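Local coordinates for capsid protein (PDB 5YKZ) that is a shrimp nodavirus capsid protein whose protruding domain probably pairs with a second copy to form the dimeric spikes of the particle, at residues P35-L41 against I85-T91; T6-V10 against I114-S119. Residues are numbered along the deposited sequence.

Contact 1 of 2, residues P35-L41 against I85-T91; sequences PSTSYLL and IKVKTDT
Two neighbouring antiparallel strands of the jelly roll, 38-41 and 85-88, pair at 154° with axes 4.6 Å apart. Tyr39-Val87 and Leu41-Ile85 are the hydrogen-bonded pairs. Ser38-Lys88 and Leu40-Lys86 are the non-hydrogen-bonded pairs.

Backbone bonds run Tyr39 N to Val87 O (2.9 Å), Val87 N to Tyr39 O (3.1 Å), Leu41 N to Ile85 O (2.8 Å) and Ile85 N to Leu41 O (3.0 Å). Beyond the strands, Thr89 N binds Thr37 O and Ser36 N binds Asp90 O, both at 2.9 Å.

Tyr39, Leu41, Ile85 and Val87 face the domain interior, where Leu41 and Val87 touch Phe95 and Tyr39 touches Ile114. Leu41 CD1 lies 3.8 Å from Ile85 CG2 and 4.1 Å from Val87 CG1.

Ser38, Leu40, Lys86 and Lys88 share the other face. Lys86 curls (t, p, p, p), and its NZ salt-bridges Asp7 and hydrogen-bonds Val8 O, both of the second subunit. Thr89, chi1 p, hydrogen-bonds Ser34 O through OG1, and Thr37 N donates to Thr89 OG1 at 3.0 Å.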
loop_
_atom_site.group_PDB
_atom_site.type_symbol
_atom_site.label_atom_id
_atom_site.label_comp_id
_atom_site.label_asym_id
_atom_site.label_seq_id
_atom_site.Cartn_x
_atom_site.Cartn_y
_atom_site.Cartn_z
ATOM N N PRO B 35 -10.257 -11.125 18.785
ATOM C CA PRO B 35 -9.595 -12.365 19.022
ATOM C C PRO B 35 -9.730 -13.327 17.858
ATOM O O PRO B 35 -10.787 -13.399 17.203
ATOM C CB PRO B 35 -10.270 -12.894 20.295
ATOM C CG PRO B 35 -10.692 -11.667 20.966
ATOM C CD PRO B 35 -11.274 -10.871 19.843
ATOM N N SER B 36 -8.687 -14.094 17.594
ATOM C CA SER B 36 -8.730 -15.215 16.655
ATOM C C SER B 36 -9.362 -14.842 15.379
ATOM O O SER B 36 -10.196 -15.546 14.818
ATOM C CB SER B 36 -9.376 -16.472 17.322
ATOM O OG SER B 36 -8.760 -16.784 18.557
ATOM N N THR B 37 -8.895 -13.732 14.780
ATOM C CA THR B 37 -9.432 -13.182 13.554
ATOM C C THR B 37 -8.244 -12.857 12.600
ATOM O O THR B 37 -7.207 -12.382 13.049
ATOM C CB THR B 37 -10.166 -11.862 13.833
ATOM O OG1 THR B 37 -11.296 -12.169 14.746
ATOM C CG2 THR B 37 -10.791 -11.235 12.590
ATOM N N SER B 38 -8.506 -13.069 11.348
ATOM C CA SER B 38 -7.494 -12.812 10.289
ATOM C C SER B 38 -7.703 -11.453 9.699
ATOM O O SER B 38 -8.803 -10.952 9.435
ATOM C CB SER B 38 -7.579 -13.906 9.263
ATOM O OG SER B 38 -7.014 -15.125 9.902
ATOM N N TYR B 39 -6.537 -10.832 9.441
ATOM C CA TYR B 39 -6.420 -9.474 8.862
ATOM C C TYR B 39 -5.473 -9.464 7.727
ATOM O O TYR B 39 -4.523 -10.315 7.709
ATOM C CB TYR B 39 -5.979 -8.479 9.945
ATOM C CG TYR B 39 -6.943 -8.358 11.052
ATOM C CD1 TYR B 39 -7.993 -7.451 10.961
ATOM C CD2 TYR B 39 -6.871 -9.121 12.212
ATOM C CE1 TYR B 39 -8.946 -7.353 11.968
ATOM C CE2 TYR B 39 -7.820 -8.996 13.226
ATOM C CZ TYR B 39 -8.828 -8.113 13.060
ATOM O OH TYR B 39 -9.747 -7.986 14.120
ATOM N N LEU B 40 -5.574 -8.535 6.849
ATOM C CA LEU B 40 -4.552 -8.258 5.790
ATOM C C LEU B 40 -3.873 -6.958 6.127
ATOM O O LEU B 40 -4.571 -5.972 6.487
ATOM C CB LEU B 40 -5.296 -8.141 4.512
ATOM C CG LEU B 40 -4.509 -8.192 3.278
ATOM C CD1 LEU B 40 -3.881 -9.596 2.984
ATOM C CD2 LEU B 40 -5.319 -7.709 2.082
ATOM N N LEU B 41 -2.577 -6.885 5.976
ATOM C CA LEU B 41 -1.810 -5.672 6.208
ATOM C C LEU B 41 -1.203 -5.207 4.930
ATOM O O LEU B 41 -0.581 -6.005 4.206
ATOM C CB LEU B 41 -0.672 -5.890 7.220
ATOM C CG LEU B 41 -0.962 -6.770 8.398
ATOM C CD1 LEU B 41 0.211 -6.895 9.310
ATOM C CD2 LEU B 41 -2.185 -6.271 9.208
ATOM N N ILE B 85 0.553 -8.801 4.057
ATOM C CA ILE B 85 0.644 -9.818 5.115
ATOM C C ILE B 85 -0.728 -10.286 5.492
ATOM O O ILE B 85 -1.652 -9.480 5.698
ATOM C CB ILE B 85 1.371 -9.206 6.344
ATOM C CG1 ILE B 85 2.824 -9.049 6.052
ATOM C CG2 ILE B 85 1.136 -10.094 7.574
ATOM C CD1 ILE B 85 3.594 -8.199 7.060
ATOM N N LYS B 86 -0.913 -11.576 5.626
ATOM C CA LYS B 86 -2.079 -12.185 6.222
ATOM C C LYS B 86 -1.660 -12.723 7.565
ATOM O O LYS B 86 -0.705 -13.482 7.663
ATOM C CB LYS B 86 -2.625 -13.303 5.347
ATOM C CG LYS B 86 -3.783 -14.110 5.878
ATOM C CD LYS B 86 -4.978 -13.354 6.405
ATOM C CE LYS B 86 -5.613 -12.657 5.269
ATOM N NZ LYS B 86 -6.085 -13.505 4.175
ATOM N N VAL B 87 -2.365 -12.345 8.610
ATOM C CA VAL B 87 -2.004 -12.718 9.961
ATOM C C VAL B 87 -3.241 -12.861 10.792
ATOM O O VAL B 87 -4.238 -12.081 10.652
ATOM C CB VAL B 87 -1.031 -11.705 10.576
ATOM C CG1 VAL B 87 -1.654 -10.284 10.629
ATOM C CG2 VAL B 87 -0.469 -12.191 11.917
ATOM N N LYS B 88 -3.246 -13.863 11.650
ATOM C CA LYS B 88 -4.343 -14.115 12.602
ATOM C C LYS B 88 -3.940 -13.722 13.968
ATOM O O LYS B 88 -2.862 -14.056 14.463
ATOM C CB LYS B 88 -4.716 -15.564 12.554
ATOM C CG LYS B 88 -5.970 -15.983 13.355
ATOM C CD LYS B 88 -6.272 -17.480 13.232
ATOM C CE LYS B 88 -7.440 -17.902 14.113
ATOM N NZ LYS B 88 -7.788 -19.373 13.908
ATOM N N THR B 89 -4.849 -13.041 14.624
ATOM C CA THR B 89 -4.631 -12.700 16.015
ATOM C C THR B 89 -4.779 -13.944 16.927
ATOM O O THR B 89 -5.364 -14.961 16.577
ATOM C CB THR B 89 -5.553 -11.671 16.512
ATOM O OG1 THR B 89 -6.897 -12.128 16.258
ATOM C CG2 THR B 89 -5.352 -10.333 15.739
ATOM N N ASP B 90 -4.160 -13.798 18.101
ATOM C CA ASP B 90 -4.320 -14.750 19.179
ATOM C C ASP B 90 -5.654 -14.479 19.848
ATOM O O ASP B 90 -6.464 -13.641 19.473
ATOM C CB ASP B 90 -3.109 -14.685 20.103
ATOM C CG ASP B 90 -2.953 -13.378 20.833
ATOM O OD1 ASP B 90 -3.848 -12.571 20.914
ATOM O OD2 ASP B 90 -1.824 -13.238 21.385
ATOM N N THR B 91 -5.947 -15.304 20.901
ATOM C CA THR B 91 -7.248 -15.231 21.571
ATOM C C THR B 91 -7.340 -13.955 22.322
ATOM O O THR B 91 -8.414 -13.538 22.773
ATOM C CB THR B 91 -7.421 -16.448 22.538
ATOM O OG1 THR B 91 -6.322 -16.439 23.471
ATOM C CG2 THR B 91 -7.411 -17.723 21.772
#

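Contact 2 of 2, residues T6-V10 against I114-S119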
loop_
_atom_site.group_PDB
_atom_site.type_symbol
_atom_site.label_atom_id
_atom_site.label_comp_id
_atom_site.label_asym_id
_atom_site.label_seq_id
_atom_site.Cartn_x
_atom_site.Cartn_y
_atom_site.Cartn_z
ATOM N N THR B 6 -19.273 -9.510 4.238
ATOM C CA THR B 6 -19.508 -8.966 2.867
ATOM C C THR B 6 -18.758 -7.719 2.434
ATOM O O THR B 6 -18.341 -7.611 1.224
ATOM C CB THR B 6 -21.049 -8.927 2.525
ATOM O OG1 THR B 6 -21.904 -8.609 3.712
ATOM C CG2 THR B 6 -21.452 -10.276 1.917
ATOM N N ASP B 7 -18.384 -6.889 3.396
ATOM C CA ASP B 7 -17.717 -5.587 3.145
ATOM C C ASP B 7 -16.314 -5.656 3.816
ATOM O O ASP B 7 -15.999 -6.604 4.497
ATOM C CB ASP B 7 -18.574 -4.417 3.668
ATOM C CG ASP B 7 -18.180 -3.067 3.114
ATOM O OD1 ASP B 7 -18.801 -2.057 3.653
ATOM O OD2 ASP B 7 -17.373 -2.897 2.221
ATOM N N VAL B 8 -15.495 -4.693 3.466
ATOM C CA VAL B 8 -14.119 -4.605 3.900
ATOM C C VAL B 8 -13.825 -3.201 4.295
ATOM O O VAL B 8 -14.307 -2.281 3.683
ATOM C CB VAL B 8 -13.269 -5.167 2.755
ATOM C CG1 VAL B 8 -13.495 -4.580 1.420
ATOM C CG2 VAL B 8 -11.840 -4.986 3.052
ATOM N N ARG B 9 -13.012 -3.014 5.313
ATOM C CA ARG B 9 -12.645 -1.705 5.740
ATOM C C ARG B 9 -11.253 -1.692 6.302
ATOM O O ARG B 9 -10.713 -2.743 6.639
ATOM C CB ARG B 9 -13.654 -1.238 6.802
ATOM C CG ARG B 9 -13.661 -2.041 8.057
ATOM C CD ARG B 9 -14.692 -1.524 9.122
ATOM N NE ARG B 9 -14.139 -1.666 10.437
ATOM C CZ ARG B 9 -13.556 -0.671 11.138
ATOM N NH1 ARG B 9 -13.455 0.593 10.663
ATOM N NH2 ARG B 9 -13.077 -0.963 12.325
ATOM N N VAL B 10 -10.696 -0.519 6.431
ATOM C CA VAL B 10 -9.456 -0.317 7.223
ATOM C C VAL B 10 -9.871 -0.183 8.643
ATOM O O VAL B 10 -10.505 0.863 8.974
ATOM C CB VAL B 10 -8.646 0.888 6.743
ATOM C CG1 VAL B 10 -7.431 1.045 7.645
ATOM C CG2 VAL B 10 -8.174 0.571 5.352
ATOM N N ILE B 114 -4.497 -2.021 8.538
ATOM C CA ILE B 114 -5.029 -3.304 8.985
ATOM C C ILE B 114 -6.425 -3.421 8.431
ATOM O O ILE B 114 -7.326 -2.638 8.788
ATOM C CB ILE B 114 -5.044 -3.418 10.490
ATOM C CG1 ILE B 114 -3.658 -3.101 11.094
ATOM C CG2 ILE B 114 -5.577 -4.788 10.881
ATOM C CD1 ILE B 114 -3.593 -3.333 12.576
ATOM N N ILE B 115 -6.611 -4.321 7.505
ATOM C CA ILE B 115 -7.824 -4.474 6.687
ATOM C C ILE B 115 -8.567 -5.678 7.191
ATOM O O ILE B 115 -8.032 -6.713 7.468
ATOM C CB ILE B 115 -7.470 -4.658 5.228
ATOM C CG1 ILE B 115 -6.655 -3.477 4.768
ATOM C CG2 ILE B 115 -8.740 -4.781 4.408
ATOM C CD1 ILE B 115 -5.956 -3.628 3.517
ATOM N N ALA B 116 -9.886 -5.439 7.408
ATOM C CA ALA B 116 -10.787 -6.368 8.066
ATOM C C ALA B 116 -12.074 -6.551 7.272
ATOM O O ALA B 116 -12.590 -5.582 6.704
ATOM C CB ALA B 116 -11.130 -5.808 9.469
ATOM N N ALA B 117 -12.613 -7.735 7.387
ATOM C CA ALA B 117 -13.975 -7.907 6.976
ATOM C C ALA B 117 -14.942 -7.251 7.935
ATOM O O ALA B 117 -14.715 -7.217 9.126
ATOM C CB ALA B 117 -14.279 -9.374 6.961
ATOM N N THR B 118 -16.042 -6.776 7.387
ATOM C CA THR B 118 -17.159 -6.184 8.130
ATOM C C THR B 118 -18.452 -6.429 7.348
ATOM O O THR B 118 -18.464 -7.026 6.292
ATOM C CB THR B 118 -16.875 -4.682 8.265
ATOM O OG1 THR B 118 -17.804 -4.039 9.182
ATOM C CG2 THR B 118 -16.898 -3.900 6.957
ATOM N N SER B 119 -19.556 -6.005 7.943
ATOM C CA SER B 119 -20.891 -6.029 7.277
ATOM C C SER B 119 -21.066 -4.916 6.261
ATOM O O SER B 119 -21.964 -5.074 5.431
ATOM C CB SER B 119 -21.929 -5.817 8.344
ATOM O OG SER B 119 -21.643 -4.609 9.021
#
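Strands 7-10 and 114-118 run antiparallel, with axes 4.4 Å apart at closest and an angle of 144°. Asp7-Thr118 and Arg9-Ala116 are hydrogen-bonded pairs. Each is closed by two bonds: Asp7 N to Thr118 O and Thr118 N to Asp7 O, both 2.9 Å, then Arg9 N to Ala116 O at 3.0 Å and Ala116 N to Arg9 O at 2.9 Å. Val8-Ala117 and Val10-Ile115 are the non-hydrogen-bonded pairs between and beyond them. Where the modelled chain begins, Thr6 and Asp7 both face Thr118, which makes a classic beta bulge. Thr118 O takes a second, weak bond from Thr6 N at 3.3 Å.

Val8, Val10, Ile115 and Ala117 share one face. Val8 CG2 meets Ile115 CG2 at 3.4 Å. The second subunit packs here: its Phe84 touches Val10, its Leu40 touches Ile115, and the two copies of Ala117 meet each other.

Asp7, Arg9, Ala116 and Thr118 point to the other face. Thr118 CG2 lies 3.7 Å from Asp7 CB and 3.9 Å from Arg9 CG. The Arg9 guanidinium salt-bridges Asp11 further along its own strand. Asp7 OD2 takes a weak bond from Val8 N and salt-bridges Lys86 of the second subunit.

The pairing brings the first and last strands of the domain side by side, as in the BIDG sheet of a viral jelly roll. Here that edge also forms part of the dimer contact, consistent with the dimeric spike.

Both contacts belong to the sheet half with strand order 7-15, 111-118, 38-48, 79-88. Their centres are about 12 Å apart. The link is the pairing of strands 38-48 and 111-118, where Leu40 O and Ile115 N, 2.8 Å apart, probably hydrogen-bond. The Tyr39 ring packs across the same seam: CD1 is 3.6 Å from Ile114 CG2, and CE1 is 3.7 Å from Ala116 CB. Along the chain, contact 1 is nested within the loop that contact 2 closes. The two also meet between subunits. Lys86 of contact 1 reaches Asp7 and Val8 of contact 2 in the partner copy, and Leu40 packs on the partner's Ile115.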